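PDB 5VOL: putative esterase from Bacteroides intestinalis DSM 17393, which acts as a ferulic acid esterase of carbohydrate esterase family 1, probably cleaving ferulate esters on arabinoxylan in concert with xylanases. Local coordinates for residues E78-I84 / L265-T269; R130-I135 / S153-V159; V159-S163 / A260-C264. All coordinates share one frame. Residue numbers count along the deposited sequence, not the author numbering.

Interaction 1 of 3, residues E78-I84 / L265-T269; sequences EACEMII and LPFVT
This is a loop-on-helix contact in an alpha/beta-hydrolase fold: the connection that leads from helix 66-76 into strand 83-87 packs against the C-terminal helix 254-271, which covers one face of the central sheet. Residues 78-82 form an irregular link, with Glu78 near helical values (phi/psi -70/-30) and Ala79 to Met82 extended, before Ile83 and Ile84 enter the strand. Residues 265-269 are helical throughout, but the turn is kinked at Pro266, whose ring nitrogen makes no bond to the preceding turn. The backbones come nearest at Ala79 and Pro266, with CA atoms 4.9 Å apart, and 340 Å² is buried in all. Here Glu78 O receives a CA-H...O contact from Pro266 CA at 3.4 Å, and one water donates to both Glu78 O (2.7 Å) and Pro266 O (3.0 Å). The carboxylate of Glu78 turns instead to Ser76. Apolar side chains close over Leu265 (chi1 m, chi2 t): Ala79 CB meets Leu265 CB at 4.2 Å, and Ile84 CD1 lies 4.1 Å from Leu265 CD2. Met82, with chi1 p, chi2 t and chi3 p, extends toward the helix so that its CE is 4.1 Å from both Leu265 CD2 and Val268 CG2. Leu47 of strand 46-50 touches both Met82 and Leu265, tying this cluster to the sheet. The direct hydrogen bond between the segments is made by Thr269 in the m rotamer: its OG1 donates back to Leu265 O at 2.9 Å and accepts the amide of Cys80, N to OG1 3.1 Å, at 162°.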
ATOM      1  N   GLU C  78      -4.545  -2.966 -14.484  1.00 19.61           N
ATOM      2  CA  GLU C  78      -3.329  -3.451 -13.845  1.00 20.69           C
ATOM      3  C   GLU C  78      -3.020  -4.913 -14.200  1.00 24.44           C
ATOM      4  O   GLU C  78      -1.856  -5.320 -14.225  1.00 20.75           O
ATOM      5  CB  GLU C  78      -3.434  -3.297 -12.329  1.00 22.10           C
ATOM      6  CG  GLU C  78      -3.434  -1.849 -11.859  1.00 24.09           C
ATOM      7  CD  GLU C  78      -3.726  -1.757 -10.390  1.00 28.89           C
ATOM      8  OE1 GLU C  78      -2.827  -2.091  -9.590  1.00 31.24           O
ATOM      9  OE2 GLU C  78      -4.865  -1.393 -10.040  1.00 33.16           O
ATOM     10  N   ALA C  79      -4.059  -5.704 -14.460  1.00 19.47           N
ATOM     11  CA  ALA C  79      -3.839  -7.051 -14.987  1.00 20.12           C
ATOM     12  C   ALA C  79      -4.506  -7.161 -16.344  1.00 19.98           C
ATOM     13  O   ALA C  79      -5.565  -6.577 -16.554  1.00 22.17           O
ATOM     14  CB  ALA C  79      -4.395  -8.113 -14.021  1.00 20.18           C
ATOM     15  N   CYS C  80      -3.894  -7.894 -17.270  1.00 21.58           N
ATOM     16  CA  CYS C  80      -4.567  -8.201 -18.531  1.00 22.36           C
ATOM     17  C   CYS C  80      -5.472  -9.421 -18.347  1.00 26.69           C
ATOM     18  O   CYS C  80      -5.317 -10.189 -17.391  1.00 24.28           O
ATOM     19  CB  CYS C  80      -3.552  -8.458 -19.646  1.00 23.68           C
ATOM     20  SG  CYS C  80      -2.611 -10.008 -19.415  1.00 26.18           S
ATOM     21  N   GLU C  81      -6.444  -9.594 -19.233  1.00 24.62           N
ATOM     22  CA  GLU C  81      -7.226 -10.816 -19.192  1.00 27.61           C
ATOM     23  C   GLU C  81      -6.294 -12.002 -19.458  1.00 24.20           C
ATOM     24  O   GLU C  81      -5.412 -11.942 -20.308  1.00 24.85           O
ATOM     25  CB  GLU C  81      -8.358 -10.781 -20.205  1.00 28.88           C
ATOM     26  CG  GLU C  81      -9.451  -9.792 -19.888  1.00 28.22           C
ATOM     27  CD  GLU C  81     -10.647 -10.007 -20.783  1.00 28.98           C
ATOM     28  OE1 GLU C  81     -10.431 -10.207 -21.992  1.00 33.89           O
ATOM     29  OE2 GLU C  81     -11.790 -10.011 -20.290  1.00 30.05           O
ATOM     30  N   MET C  82      -6.467 -13.067 -18.693  1.00 24.18           N
ATOM     31  CA  MET C  82      -5.613 -14.238 -18.827  1.00 23.21           C
ATOM     32  C   MET C  82      -6.356 -15.457 -18.305  1.00 24.19           C
ATOM     33  O   MET C  82      -7.244 -15.337 -17.460  1.00 22.05           O
ATOM     34  CB  MET C  82      -4.293 -14.059 -18.058  1.00 21.89           C
ATOM     35  CG  MET C  82      -4.424 -14.145 -16.507  1.00 23.11           C
ATOM     36  SD  MET C  82      -2.877 -13.766 -15.634  1.00 23.34           S
ATOM     37  CE  MET C  82      -3.025 -11.967 -15.456  1.00 21.43           C
ATOM     38  N   ILE C  83      -5.998 -16.622 -18.832  1.00 23.60           N
ATOM     39  CA  ILE C  83      -6.469 -17.895 -18.288  1.00 21.83           C
ATOM     40  C   ILE C  83      -5.663 -18.186 -17.023  1.00 19.27           C
ATOM     41  O   ILE C  83      -4.431 -18.063 -17.022  1.00 21.00           O
ATOM     42  CB  ILE C  83      -6.302 -19.064 -19.312  1.00 21.96           C
ATOM     43  CG1 ILE C  83      -6.962 -18.714 -20.653  1.00 23.64           C
ATOM     44  CG2 ILE C  83      -6.846 -20.370 -18.747  1.00 23.81           C
ATOM     45  CD1 ILE C  83      -8.461 -18.491 -20.576  1.00 23.80           C
ATOM     46  N   ILE C  84      -6.347 -18.539 -15.941  1.00 17.37           N
ATOM     47  CA  ILE C  84      -5.652 -18.940 -14.732  1.00 20.85           C
ATOM     48  C   ILE C  84      -6.114 -20.358 -14.367  1.00 22.51           C
ATOM     49  O   ILE C  84      -7.313 -20.642 -14.336  1.00 22.24           O
ATOM     50  CB  ILE C  84      -5.909 -17.974 -13.556  1.00 15.59           C
ATOM     51  CG1 ILE C  84      -5.573 -16.535 -13.959  1.00 16.20           C
ATOM     52  CG2 ILE C  84      -5.024 -18.330 -12.356  1.00 16.30           C
ATOM     53  CD1 ILE C  84      -5.990 -15.534 -12.902  1.00 15.31           C
ATOM     54  N   LEU C 265      -0.390 -10.824 -10.080  1.00 17.72           N
ATOM     55  CA  LEU C 265      -1.108 -10.667 -11.337  1.00 18.55           C
ATOM     56  C   LEU C 265      -0.611  -9.471 -12.168  1.00 20.77           C
ATOM     57  O   LEU C 265      -0.405  -9.605 -13.390  1.00 20.28           O
ATOM     58  CB  LEU C 265      -2.606 -10.572 -11.065  1.00 19.41           C
ATOM     59  CG  LEU C 265      -3.152 -11.892 -10.479  1.00 21.58           C
ATOM     60  CD1 LEU C 265      -4.607 -11.727 -10.063  1.00 20.36           C
ATOM     61  CD2 LEU C 265      -2.988 -13.050 -11.496  1.00 18.82           C
ATOM     62  N   PRO C 266      -0.377  -8.313 -11.526  1.00 22.09           N
ATOM     63  CA  PRO C 266       0.237  -7.229 -12.322  1.00 20.88           C
ATOM     64  C   PRO C 266       1.658  -7.551 -12.781  1.00 19.04           C
ATOM     65  O   PRO C 266       2.065  -7.120 -13.860  1.00 21.32           O
ATOM     66  CB  PRO C 266       0.237  -6.021 -11.354  1.00 20.25           C
ATOM     67  CG  PRO C 266      -0.936  -6.285 -10.432  1.00 17.87           C
ATOM     68  CD  PRO C 266      -0.920  -7.828 -10.242  1.00 19.09           C
ATOM     69  N   PHE C 267       2.403  -8.293 -11.966  1.00 21.63           N
ATOM     70  CA  PHE C 267       3.768  -8.688 -12.295  1.00 22.11           C
ATOM     71  C   PHE C 267       3.837  -9.522 -13.574  1.00 24.99           C
ATOM     72  O   PHE C 267       4.569  -9.171 -14.494  1.00 21.40           O
ATOM     73  CB  PHE C 267       4.391  -9.459 -11.129  1.00 22.33           C
ATOM     74  CG  PHE C 267       5.655 -10.204 -11.484  1.00 22.54           C
ATOM     75  CD1 PHE C 267       6.842  -9.521 -11.746  1.00 23.94           C
ATOM     76  CD2 PHE C 267       5.666 -11.592 -11.508  1.00 18.93           C
ATOM     77  CE1 PHE C 267       8.010 -10.207 -12.060  1.00 24.05           C
ATOM     78  CE2 PHE C 267       6.838 -12.295 -11.821  1.00 21.13           C
ATOM     79  CZ  PHE C 267       8.009 -11.599 -12.095  1.00 23.80           C
ATOM     80  N   VAL C 268       3.091 -10.626 -13.648  1.00 22.30           N
ATOM     81  CA  VAL C 268       3.158 -11.443 -14.866  1.00 24.40           C
ATOM     82  C   VAL C 268       2.601 -10.666 -16.063  1.00 23.80           C
ATOM     83  O   VAL C 268       3.074 -10.818 -17.194  1.00 24.09           O
ATOM     84  CB  VAL C 268       2.418 -12.803 -14.710  1.00 22.13           C
ATOM     85  CG1 VAL C 268       3.027 -13.585 -13.560  1.00 17.91           C
ATOM     86  CG2 VAL C 268       0.944 -12.602 -14.469  1.00 19.66           C
ATOM     87  N   THR C 269       1.611  -9.812 -15.818  1.00 23.49           N
ATOM     88  CA  THR C 269       1.059  -8.993 -16.894  1.00 22.64           C
ATOM     89  C   THR C 269       2.149  -8.121 -17.512  1.00 24.03           C
ATOM     90  O   THR C 269       2.226  -7.986 -18.731  1.00 24.73           O
ATOM     91  CB  THR C 269      -0.096  -8.123 -16.394  1.00 21.92           C
ATOM     92  OG1 THR C 269      -1.213  -8.967 -16.110  1.00 19.95           O
ATOM     93  CG2 THR C 269      -0.518  -7.078 -17.451  1.00 20.36           C
TER
HETATM   94  O   HOH W   1       0.650  -4.736 -15.016  1.00 23.92           O

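Interaction 2 of 3, residues R130-I135 / S153-V159; sequences RQHRAI and SDMFCAV
Ser153 opens the second segment, a loop up to Cys157 that follows helix 140-151, and its carbonyl O receives Arg130 NE at 2.7 Å, with a weak second bond from Arg130 NH2 at 3.2 Å; the extended Arg130 side chain (chi1 to chi3 all t) also reaches Ser212 through NH2. Residues 130-131 form a short 3-10 segment, closed by Arg133 N to Arg130 O at 3.2 Å, and 133-135 are strand. At Met155 the carbonyl O takes a hydrogen bond from Arg133 NH1 (3.0 Å), while CE lies over one face of that guanidinium, whose NE is salt-bridged to Glu121. Phe156 (chi1 m) turns a ring face to Ile135: CG2 of Ile135 stands 4.0 Å from the ring centroid, 20° off the normal, a CH-pi contact. Cys157 N then donates to Arg133 O at 3.1 Å, and at Ala158 begins strand 158-162, which with strand 133-138 and the intervening helix forms a parallel beta-alpha-beta crossover in the alpha/beta-hydrolase core. Ala158 O accepts Ile135 N at 3.1 Å, and Ala158 CB lies 4.3 Å from Ala134 CB on the face covered by helix 254-271. Val159 pairs with Ile135, CA atoms 5.1 Å apart; Val159 CG2 lies 3.9 Å from Ile135 CG2 on the helix 140-151 face.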
ATOM      1  N   ARG C 130       5.882 -19.225 -24.873  1.00 25.12           N
ATOM      2  CA  ARG C 130       6.608 -18.893 -23.657  1.00 27.57           C
ATOM      3  C   ARG C 130       6.345 -17.470 -23.165  1.00 31.66           C
ATOM      4  O   ARG C 130       6.214 -17.210 -21.966  1.00 27.00           O
ATOM      5  CB  ARG C 130       8.092 -19.075 -23.926  1.00 32.55           C
ATOM      6  CG  ARG C 130       8.979 -18.555 -22.863  1.00 33.97           C
ATOM      7  CD  ARG C 130      10.419 -18.672 -23.275  1.00 30.96           C
ATOM      8  NE  ARG C 130      11.243 -18.555 -22.085  1.00 35.97           N
ATOM      9  CZ  ARG C 130      11.667 -17.402 -21.591  1.00 36.91           C
ATOM     10  NH1 ARG C 130      11.374 -16.266 -22.223  1.00 37.83           N
ATOM     11  NH2 ARG C 130      12.402 -17.394 -20.485  1.00 31.41           N
ATOM     12  N   GLN C 131       6.266 -16.559 -24.122  1.00 27.21           N
ATOM     13  CA  GLN C 131       6.089 -15.143 -23.855  1.00 27.41           C
ATOM     14  C   GLN C 131       4.745 -14.841 -23.202  1.00 27.07           C
ATOM     15  O   GLN C 131       4.553 -13.761 -22.638  1.00 29.35           O
ATOM     16  CB  GLN C 131       6.225 -14.353 -25.165  1.00 28.48           C
ATOM     17  CG  GLN C 131       7.652 -14.302 -25.752  1.00 43.14           C
ATOM     18  CD  GLN C 131       8.196 -15.651 -26.270  1.00 46.73           C
ATOM     19  OE1 GLN C 131       7.475 -16.455 -26.882  1.00 35.48           O
ATOM     20  NE2 GLN C 131       9.489 -15.886 -26.031  1.00 50.64           N
ATOM     21  N   HIS C 132       3.813 -15.786 -23.283  1.00 25.85           N
ATOM     22  CA  HIS C 132       2.500 -15.624 -22.667  1.00 25.17           C
ATOM     23  C   HIS C 132       2.139 -16.771 -21.711  1.00 25.09           C
ATOM     24  O   HIS C 132       0.968 -17.139 -21.558  1.00 23.14           O
ATOM     25  CB  HIS C 132       1.441 -15.483 -23.753  1.00 27.59           C
ATOM     26  CG  HIS C 132       1.677 -14.309 -24.651  1.00 30.16           C
ATOM     27  ND1 HIS C 132       2.406 -14.398 -25.817  1.00 27.80           N
ATOM     28  CD2 HIS C 132       1.321 -13.006 -24.529  1.00 31.09           C
ATOM     29  CE1 HIS C 132       2.475 -13.204 -26.384  1.00 33.70           C
ATOM     30  NE2 HIS C 132       1.821 -12.343 -25.624  1.00 29.36           N
ATOM     31  N   ARG C 133       3.152 -17.319 -21.055  1.00 23.49           N
ATOM     32  CA  ARG C 133       2.926 -18.397 -20.101  1.00 22.36           C
ATOM     33  C   ARG C 133       3.704 -18.138 -18.831  1.00 23.03           C
ATOM     34  O   ARG C 133       4.920 -17.978 -18.873  1.00 25.62           O
ATOM     35  CB  ARG C 133       3.324 -19.761 -20.696  1.00 21.92           C
ATOM     36  CG  ARG C 133       3.039 -20.945 -19.741  1.00 23.65           C
ATOM     37  CD  ARG C 133       3.466 -22.324 -20.319  1.00 24.43           C
ATOM     38  NE  ARG C 133       2.808 -22.655 -21.585  1.00 21.12           N
ATOM     39  CZ  ARG C 133       3.412 -22.648 -22.773  1.00 26.56           C
ATOM     40  NH1 ARG C 133       4.696 -22.322 -22.870  1.00 23.36           N
ATOM     41  NH2 ARG C 133       2.733 -22.978 -23.867  1.00 24.25           N
ATOM     42  N   ALA C 134       3.006 -18.101 -17.695  1.00 21.22           N
ATOM     43  CA  ALA C 134       3.668 -17.823 -16.425  1.00 21.49           C
ATOM     44  C   ALA C 134       3.260 -18.865 -15.388  1.00 18.30           C
ATOM     45  O   ALA C 134       2.299 -19.600 -15.583  1.00 20.32           O
ATOM     46  CB  ALA C 134       3.332 -16.386 -15.935  1.00 19.79           C
ATOM     47  N   ILE C 135       3.988 -18.927 -14.283  1.00 19.62           N
ATOM     48  CA  ILE C 135       3.642 -19.880 -13.243  1.00 20.09           C
ATOM     49  C   ILE C 135       3.929 -19.309 -11.856  1.00 23.12           C
ATOM     50  O   ILE C 135       4.886 -18.558 -11.658  1.00 24.75           O
ATOM     51  CB  ILE C 135       4.397 -21.233 -13.469  1.00 19.68           C
ATOM     52  CG1 ILE C 135       3.904 -22.322 -12.523  1.00 20.44           C
ATOM     53  CG2 ILE C 135       5.907 -21.062 -13.379  1.00 19.75           C
ATOM     54  CD1 ILE C 135       4.389 -23.728 -12.969  1.00 24.42           C
ATOM     55  N   SER C 153      12.788 -23.423 -18.465  1.00 28.10           N
ATOM     56  CA  SER C 153      12.879 -21.999 -18.776  1.00 29.68           C
ATOM     57  C   SER C 153      12.420 -21.692 -20.207  1.00 33.43           C
ATOM     58  O   SER C 153      12.058 -20.551 -20.517  1.00 33.46           O
ATOM     59  CB  SER C 153      14.302 -21.508 -18.549  1.00 28.86           C
ATOM     60  OG  SER C 153      15.217 -22.163 -19.405  1.00 35.71           O
ATOM     61  N   ASP C 154      12.391 -22.702 -21.073  1.00 29.52           N
ATOM     62  CA  ASP C 154      11.884 -22.492 -22.430  1.00 29.16           C
ATOM     63  C   ASP C 154      10.357 -22.467 -22.458  1.00 30.65           C
ATOM     64  O   ASP C 154       9.752 -22.195 -23.494  1.00 30.20           O
ATOM     65  CB  ASP C 154      12.420 -23.561 -23.404  1.00 31.00           C
ATOM     66  CG  ASP C 154      12.004 -24.984 -23.027  1.00 36.77           C
ATOM     67  OD1 ASP C 154      11.770 -25.274 -21.832  1.00 34.14           O
ATOM     68  OD2 ASP C 154      11.931 -25.835 -23.943  1.00 47.06           O
ATOM     69  N   MET C 155       9.728 -22.738 -21.317  1.00 29.72           N
ATOM     70  CA  MET C 155       8.267 -22.759 -21.257  1.00 24.53           C
ATOM     71  C   MET C 155       7.672 -21.544 -20.530  1.00 24.75           C
ATOM     72  O   MET C 155       6.525 -21.199 -20.757  1.00 26.79           O
ATOM     73  CB  MET C 155       7.784 -24.043 -20.580  1.00 24.81           C
ATOM     74  CG  MET C 155       8.137 -25.347 -21.338  1.00 32.94           C
ATOM     75  SD  MET C 155       7.206 -25.496 -22.868  1.00 35.72           S
ATOM     76  CE  MET C 155       5.559 -25.886 -22.288  1.00 28.23           C
ATOM     77  N   PHE C 156       8.437 -20.918 -19.642  1.00 23.92           N
ATOM     78  CA  PHE C 156       7.893 -19.842 -18.801  1.00 28.47           C
ATOM     79  C   PHE C 156       8.685 -18.541 -18.873  1.00 25.85           C
ATOM     80  O   PHE C 156       9.914 -18.550 -18.812  1.00 27.65           O
ATOM     81  CB  PHE C 156       7.829 -20.300 -17.343  1.00 26.60           C
ATOM     82  CG  PHE C 156       7.053 -21.565 -17.149  1.00 22.00           C
ATOM     83  CD1 PHE C 156       5.666 -21.537 -17.105  1.00 21.11           C
ATOM     84  CD2 PHE C 156       7.707 -22.782 -17.025  1.00 23.19           C
ATOM     85  CE1 PHE C 156       4.938 -22.704 -16.935  1.00 22.96           C
ATOM     86  CE2 PHE C 156       6.983 -23.962 -16.854  1.00 23.88           C
ATOM     87  CZ  PHE C 156       5.598 -23.921 -16.807  1.00 22.19           C
ATOM     88  N   CYS C 157       7.972 -17.419 -18.968  1.00 27.04           N
ATOM     89  CA  CYS C 157       8.626 -16.110 -18.972  1.00 26.98           C
ATOM     90  C   CYS C 157       8.795 -15.552 -17.563  1.00 25.48           C
ATOM     91  O   CYS C 157       9.657 -14.692 -17.329  1.00 26.09           O
ATOM     92  CB  CYS C 157       7.838 -15.109 -19.836  1.00 25.29           C
ATOM     93  SG  CYS C 157       6.187 -14.695 -19.230  1.00 26.29           S
ATOM     94  N   ALA C 158       7.982 -16.041 -16.622  1.00 25.17           N
ATOM     95  CA  ALA C 158       7.949 -15.471 -15.278  1.00 22.96           C
ATOM     96  C   ALA C 158       7.522 -16.481 -14.210  1.00 23.46           C
ATOM     97  O   ALA C 158       6.634 -17.290 -14.448  1.00 20.68           O
ATOM     98  CB  ALA C 158       7.007 -14.266 -15.252  1.00 21.85           C
ATOM     99  N   VAL C 159       8.135 -16.379 -13.032  1.00 23.87           N
ATOM    100  CA  VAL C 159       7.794 -17.192 -11.866  1.00 23.97           C
ATOM    101  C   VAL C 159       7.517 -16.297 -10.654  1.00 21.47           C
ATOM    102  O   VAL C 159       8.330 -15.442 -10.316  1.00 19.47           O
ATOM    103  CB  VAL C 159       8.928 -18.179 -11.503  1.00 21.96           C
ATOM    104  CG1 VAL C 159       8.580 -18.963 -10.225  1.00 20.69           C
ATOM    105  CG2 VAL C 159       9.207 -19.142 -12.668  1.00 20.04           C
TER

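Interaction 3 of 3, residues V159-S163 / A260-C264; sequences VYAMS and ALYQC
In the core of the alpha/beta-hydrolase domain, near the presumed Ser-His-Asp catalytic machinery, strand 158-162 is covered by the C-terminal helix: the short segments 159-162 and 260-264 run nearly antiparallel, at 166°, with a closest approach of their axes of 9.9 Å. Tyr160 and Met162, two residues apart on the strand, point toward the helix and face Cys264 and Ala260. Tyr160 (chi1 t) offers a ring face to Cys264, whose CB sits 3.6 Å from the ring centroid, 9° off the normal, in a CH-pi contact; Cys264 SG lies obliquely, 4.2 Å from the centroid. Met162 (chi1 m, chi2 and chi3 t) extends so that SD is 3.8 Å from Ala260 CB and CE is 4.3 Å from Cys264 CB. At the ring's far end Gln263 NE2 donates to Tyr160 OH at 3.0 Å. Because Tyr160 OH is also hydrogen-bonded to Asp218 on the neighbouring strand, the buried phenol has polar partners on both helix and sheet, although its ring is packed against apolar carbon and sulfur.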
ATOM      1  N   VAL C 159       8.135 -16.379 -13.032  1.00 23.87           N
ATOM      2  CA  VAL C 159       7.794 -17.192 -11.866  1.00 23.97           C
ATOM      3  C   VAL C 159       7.517 -16.297 -10.654  1.00 21.47           C
ATOM      4  O   VAL C 159       8.330 -15.442 -10.316  1.00 19.47           O
ATOM      5  CB  VAL C 159       8.928 -18.179 -11.503  1.00 21.96           C
ATOM      6  CG1 VAL C 159       8.580 -18.963 -10.225  1.00 20.69           C
ATOM      7  CG2 VAL C 159       9.207 -19.142 -12.668  1.00 20.04           C
ATOM      8  N   TYR C 160       6.377 -16.504  -9.998  1.00 19.61           N
ATOM      9  CA  TYR C 160       6.070 -15.796  -8.759  1.00 20.26           C
ATOM     10  C   TYR C 160       5.915 -16.836  -7.648  1.00 19.08           C
ATOM     11  O   TYR C 160       4.931 -17.555  -7.606  1.00 19.71           O
ATOM     12  CB  TYR C 160       4.790 -14.964  -8.888  1.00 15.11           C
ATOM     13  CG  TYR C 160       4.575 -13.983  -7.755  1.00 20.38           C
ATOM     14  CD1 TYR C 160       4.162 -14.411  -6.497  1.00 20.25           C
ATOM     15  CD2 TYR C 160       4.778 -12.619  -7.951  1.00 18.59           C
ATOM     16  CE1 TYR C 160       3.966 -13.497  -5.446  1.00 16.98           C
ATOM     17  CE2 TYR C 160       4.587 -11.698  -6.918  1.00 19.20           C
ATOM     18  CZ  TYR C 160       4.184 -12.142  -5.673  1.00 23.19           C
ATOM     19  OH  TYR C 160       3.997 -11.222  -4.668  1.00 21.50           O
ATOM     20  N   ALA C 161       6.884 -16.889  -6.751  1.00 17.04           N
ATOM     21  CA  ALA C 161       6.950 -17.906  -5.707  1.00 21.11           C
ATOM     22  C   ALA C 161       6.473 -17.363  -4.355  1.00 22.68           C
ATOM     23  O   ALA C 161       7.135 -16.493  -3.797  1.00 22.63           O
ATOM     24  CB  ALA C 161       8.383 -18.406  -5.591  1.00 17.87           C
ATOM     25  N   MET C 162       5.347 -17.869  -3.830  1.00 19.09           N
ATOM     26  CA  MET C 162       4.801 -17.396  -2.545  1.00 19.82           C
ATOM     27  C   MET C 162       5.104 -18.350  -1.407  1.00 22.59           C
ATOM     28  O   MET C 162       4.716 -19.516  -1.489  1.00 22.92           O
ATOM     29  CB  MET C 162       3.278 -17.236  -2.602  1.00 22.25           C
ATOM     30  CG  MET C 162       2.729 -16.506  -3.816  1.00 24.65           C
ATOM     31  SD  MET C 162       0.948 -16.759  -3.856  1.00 25.87           S
ATOM     32  CE  MET C 162       0.563 -15.915  -5.382  1.00 22.92           C
ATOM     33  N   SER C 163       5.756 -17.854  -0.352  1.00 21.20           N
ATOM     34  CA  SER C 163       6.040 -18.654   0.839  1.00 23.06           C
ATOM     35  C   SER C 163       6.558 -20.034   0.438  1.00 22.75           C
ATOM     36  O   SER C 163       6.078 -21.057   0.943  1.00 21.76           O
ATOM     37  CB  SER C 163       4.784 -18.800   1.689  1.00 21.68           C
ATOM     38  OG  SER C 163       4.089 -17.568   1.822  1.00 23.81           O
ATOM     39  N   ALA C 260      -0.897 -11.595  -1.936  1.00 19.29           N
ATOM     40  CA  ALA C 260       0.173 -11.802  -2.907  1.00 18.98           C
ATOM     41  C   ALA C 260      -0.331 -11.690  -4.347  1.00 19.98           C
ATOM     42  O   ALA C 260       0.395 -11.246  -5.240  1.00 21.83           O
ATOM     43  CB  ALA C 260       0.850 -13.192  -2.679  1.00 21.58           C
ATOM     44  N   LEU C 261      -1.575 -12.088  -4.580  1.00 20.15           N
ATOM     45  CA  LEU C 261      -2.165 -11.974  -5.916  1.00 21.69           C
ATOM     46  C   LEU C 261      -2.126 -10.567  -6.469  1.00 25.19           C
ATOM     47  O   LEU C 261      -1.986 -10.378  -7.673  1.00 23.11           O
ATOM     48  CB  LEU C 261      -3.616 -12.444  -5.907  1.00 25.05           C
ATOM     49  CG  LEU C 261      -3.840 -13.943  -5.987  1.00 24.09           C
ATOM     50  CD1 LEU C 261      -5.337 -14.203  -5.964  1.00 24.05           C
ATOM     51  CD2 LEU C 261      -3.220 -14.494  -7.279  1.00 23.42           C
ATOM     52  N   TYR C 262      -2.278  -9.579  -5.588  1.00 24.01           N
ATOM     53  CA  TYR C 262      -2.292  -8.188  -6.003  1.00 23.06           C
ATOM     54  C   TYR C 262      -0.922  -7.723  -6.484  1.00 22.82           C
ATOM     55  O   TYR C 262      -0.813  -6.715  -7.183  1.00 26.21           O
ATOM     56  CB  TYR C 262      -2.806  -7.295  -4.856  1.00 21.71           C
ATOM     57  CG  TYR C 262      -4.319  -7.288  -4.752  1.00 22.69           C
ATOM     58  CD1 TYR C 262      -5.067  -6.391  -5.498  1.00 22.65           C
ATOM     59  CD2 TYR C 262      -5.001  -8.191  -3.928  1.00 24.01           C
ATOM     60  CE1 TYR C 262      -6.441  -6.366  -5.426  1.00 21.59           C
ATOM     61  CE2 TYR C 262      -6.393  -8.182  -3.850  1.00 20.01           C
ATOM     62  CZ  TYR C 262      -7.100  -7.255  -4.607  1.00 23.16           C
ATOM     63  OH  TYR C 262      -8.469  -7.200  -4.563  1.00 22.57           O
ATOM     64  N   GLN C 263       0.126  -8.458  -6.139  1.00 22.13           N
ATOM     65  CA  GLN C 263       1.445  -8.193  -6.719  1.00 20.50           C
ATOM     66  C   GLN C 263       1.735  -9.130  -7.896  1.00 22.33           C
ATOM     67  O   GLN C 263       2.339  -8.731  -8.911  1.00 20.29           O
ATOM     68  CB  GLN C 263       2.527  -8.329  -5.649  1.00 23.22           C
ATOM     69  CG  GLN C 263       2.503  -7.165  -4.672  1.00 33.77           C
ATOM     70  CD  GLN C 263       2.961  -7.534  -3.270  1.00 43.36           C
ATOM     71  OE1 GLN C 263       2.633  -6.831  -2.307  1.00 48.50           O
ATOM     72  NE2 GLN C 263       3.729  -8.627  -3.142  1.00 32.02           N
ATOM     73  N   CYS C 264       1.296 -10.378  -7.752  1.00 19.85           N
ATOM     74  CA  CYS C 264       1.562 -11.416  -8.754  1.00 17.41           C
ATOM     75  C   CYS C 264       0.896 -11.141 -10.093  1.00 18.68           C
ATOM     76  O   CYS C 264       1.536 -11.228 -11.128  1.00 18.96           O
ATOM     77  CB  CYS C 264       1.105 -12.782  -8.234  1.00 16.87           C
ATOM     78  SG  CYS C 264       1.343 -14.145  -9.405  1.00 23.46           S
TER

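Overall arrangement
All three contacts build on one mixed sheet. Interactions 1 and 3 use successive turns of helix 254-271, their centres about 12 Å apart; interactions 2 and 3 share strand 158-162 and Val159, with centres about 15 Å apart; interactions 1 and 2 are about 13 Å apart. Along the chain, interaction 2 closes before interaction 3 opens, and both are nested within the long loop closed by interaction 1. Phe267, which points away from 78-84, packs against Ala158 and Tyr160, while Val268 CG1 meets Ala134 CB at 3.7 Å. The C-terminal helix thus joins the 78-84 region to the central parallel strands, whose C-terminal ends approach the presumed catalytic site.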